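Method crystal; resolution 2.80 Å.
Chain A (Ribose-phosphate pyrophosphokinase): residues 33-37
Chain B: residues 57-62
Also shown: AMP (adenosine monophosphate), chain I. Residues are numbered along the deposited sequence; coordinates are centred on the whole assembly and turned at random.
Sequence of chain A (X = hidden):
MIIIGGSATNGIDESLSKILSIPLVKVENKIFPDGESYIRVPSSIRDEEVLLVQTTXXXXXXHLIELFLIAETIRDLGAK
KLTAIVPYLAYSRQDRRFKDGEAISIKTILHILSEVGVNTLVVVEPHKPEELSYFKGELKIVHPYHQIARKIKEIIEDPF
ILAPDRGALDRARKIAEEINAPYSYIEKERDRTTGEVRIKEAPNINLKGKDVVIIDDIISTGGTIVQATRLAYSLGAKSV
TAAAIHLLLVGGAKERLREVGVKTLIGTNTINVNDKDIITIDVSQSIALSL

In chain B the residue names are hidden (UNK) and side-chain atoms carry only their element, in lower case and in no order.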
# COMPACT_ATOMS: atom_id res chain seq x y z
N PRO A 33 7.84 9.57 9.66
CA PRO A 33 6.83 9.74 10.71
C PRO A 33 5.41 9.78 10.13
O PRO A 33 4.47 9.29 10.76
CB PRO A 33 7.18 11.10 11.33
CG PRO A 33 8.60 11.38 10.90
CD PRO A 33 8.80 10.69 9.59
N ASP A 34 5.27 10.37 8.94
CA ASP A 34 4.07 10.25 8.09
C ASP A 34 3.39 8.89 8.18
O ASP A 34 2.18 8.80 8.38
CB ASP A 34 4.49 10.40 6.64
CG ASP A 34 4.06 11.68 6.03
OD1 ASP A 34 4.41 12.74 6.60
OD2 ASP A 34 3.38 11.63 4.98
N GLY A 35 4.20 7.86 7.97
CA GLY A 35 3.75 6.51 7.68
C GLY A 35 4.31 6.04 6.35
O GLY A 35 4.35 4.84 6.05
N GLU A 36 4.76 7.01 5.55
CA GLU A 36 5.23 6.74 4.19
C GLU A 36 6.58 6.03 4.16
O GLU A 36 7.35 6.04 5.13
CB GLU A 36 5.30 8.05 3.39
CG GLU A 36 3.94 8.72 3.20
CD GLU A 36 3.96 9.87 2.20
OE1 GLU A 36 2.89 10.49 1.99
OE2 GLU A 36 5.04 10.15 1.63
N SER A 37 6.87 5.41 3.02
CA SER A 37 8.09 4.64 2.87
C SER A 37 9.20 5.44 2.23
O SER A 37 8.98 6.18 1.28
CB SER A 37 7.83 3.37 2.07
OG SER A 37 7.28 2.36 2.89
N UNK B 57 -4.66 9.99 2.54
CA UNK B 57 -4.14 10.10 3.91
C UNK B 57 -3.90 8.74 4.59
O UNK B 57 -4.15 7.69 3.99
o UNK B 57 -6.93 9.61 4.10
o UNK B 57 -7.17 10.77 5.93
c UNK B 57 -5.06 10.97 4.79
c UNK B 57 -6.48 10.40 4.95
N UNK B 58 -3.43 8.75 5.83
CA UNK B 58 -3.10 7.51 6.54
C UNK B 58 -4.31 6.58 6.66
O UNK B 58 -5.38 7.02 7.10
c UNK B 58 -2.98 5.76 9.40
c UNK B 58 -0.78 6.02 8.52
c UNK B 58 -0.38 4.86 9.15
c UNK B 58 -2.51 7.77 7.94
c UNK B 58 -1.30 4.15 9.90
c UNK B 58 -2.60 4.59 10.02
o UNK B 58 -0.92 2.98 10.52
c UNK B 58 -2.08 6.50 8.64
N UNK B 59 -4.14 5.29 6.28
CA UNK B 59 -2.91 4.65 5.76
C UNK B 59 -2.68 4.87 4.27
O UNK B 59 -3.48 4.40 3.43
c UNK B 59 -4.53 3.03 6.61
c UNK B 59 -5.24 4.33 6.36
c UNK B 59 -3.18 3.14 5.99
N UNK B 60 -1.56 5.52 3.93
CA UNK B 60 -1.29 5.93 2.55
C UNK B 60 -1.19 4.74 1.57
O UNK B 60 -1.76 4.76 0.46
n UNK B 60 1.02 8.67 5.41
o UNK B 60 -0.03 6.67 5.32
c UNK B 60 0.30 7.75 4.78
c UNK B 60 -0.04 6.81 2.46
c UNK B 60 -0.08 8.05 3.36
N UNK B 61 -0.49 3.69 1.98
CA UNK B 61 -0.24 2.59 1.06
C UNK B 61 -1.51 1.84 0.71
O UNK B 61 -1.77 1.59 -0.48
c UNK B 61 0.82 1.67 1.63
c UNK B 61 2.07 2.43 1.98
o UNK B 61 2.58 3.13 1.09
o UNK B 61 2.53 2.35 3.14
N UNK B 62 -2.31 1.50 1.72
CA UNK B 62 -3.60 0.86 1.46
C UNK B 62 -4.52 1.77 0.65
O UNK B 62 -5.17 1.32 -0.30
c UNK B 62 -5.61 -2.13 4.01
c UNK B 62 -6.30 -0.76 3.78
n UNK B 62 -5.78 -3.17 2.92
c UNK B 62 -4.29 0.44 2.76
c UNK B 62 -5.74 -0.03 2.55
P AMP I . 10.27 19.08 2.60
O1P AMP I . 9.74 18.43 1.34
O2P AMP I . 10.41 20.58 2.50
O3P AMP I . 9.63 18.57 3.87
O5' AMP I . 11.80 18.56 2.69
C5' AMP I . 12.27 17.56 1.79
C4' AMP I . 12.87 16.40 2.57
O4' AMP I . 11.82 15.71 3.25
C3' AMP I . 13.56 15.40 1.64
O3' AMP I . 14.95 15.29 2.01
C2' AMP I . 12.82 14.09 1.83
O2' AMP I . 13.73 12.98 1.94
C1' AMP I . 11.99 14.30 3.10
N9 AMP I . 10.68 13.58 3.05
C8 AMP I . 10.12 13.00 1.96
N7 AMP I . 8.93 12.42 2.27
C5 AMP I . 8.72 12.62 3.58
C6 AMP I . 7.66 12.26 4.54
N6 AMP I . 6.58 11.56 4.12
N1 AMP I . 7.81 12.66 5.84
C2 AMP I . 8.89 13.36 6.26
N3 AMP I . 9.89 13.72 5.44
C4 AMP I . 9.87 13.37 4.11

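Position 57 of chain B carries two side-chain carbons, the second bearing two oxygens, a short carboxylate. Its CA-to-CB bond points away from chain A and nothing there lies within reach. Two carbons before the oxygens make it aspartate, D57(B), whose work lies elsewhere in the structure.

Position 58 has one carbon and then a six-carbon ring with a single oxygen on it. The CA-to-CB bond points sideways, but the end of the side chain comes nearer to chain A. An edge-or-face label does not suit the ring's oblique approach to D34(A) O, 4.1 Å from the nearest ring carbon. A phenol on one carbon is tyrosine, Y58(B), and that nearest carbon is CD1.

Position 59 shows three carbons that close a ring onto the backbone N, which is proline, P59(B). The peptide bond before it is cis. Its CA-to-CB bond points away from chain A; the residue sits at the N-cap position, right before a helix, and makes no contact with the chain A stretch.

Position 60 opens the helix and points toward chain A. Three carbons lead out, the third carrying one oxygen and one nitrogen: an amide, one carbon longer than asparagine would allow. Its nitrogen lies 3.2 Å from D34(A) O and 3.7 Å from E36(A) CG. This is glutamine, Q60(B), with chi1 in m and chi2 in p.

Position 61 also points toward chain A, with two carbons and two oxygens on the second. One oxygen comes to 4.2 Å from G35(A) O, a distance of neighbours and not of a bond. The residue is aspartate, D61(B), and both its oxygens are hydrogen-bonded elsewhere in the structure.

Position 62 runs four carbons in a row to a nitrogen, hence lysine, K62(B). It is out of reach of the chain A stretch.

The rule of this contact is a side chain reading a backbone. Q60(B) gives up the most surface, and its NE2 donates to D34(A) O at 3.2 Å with a nearly straight N-H...O angle of 163°, the one hydrogen bond between the stretches. The loop is kept slim where the amide arrives: an ideal CB on G35(A) would sit 3.1 Å from Y58(B) CD1 and 3.3 Å from Q60(B) OE1, and the backbone angles, with phi at 122°, call for glycine in their own right. Next along the same loop, E36(A) OE2 accepts a weak hydrogen bond from AMP N6, 3.2 Å away, so the segment that meets chain B also meets the nucleotide.

Chain B, residues 57-62: DYPQDK
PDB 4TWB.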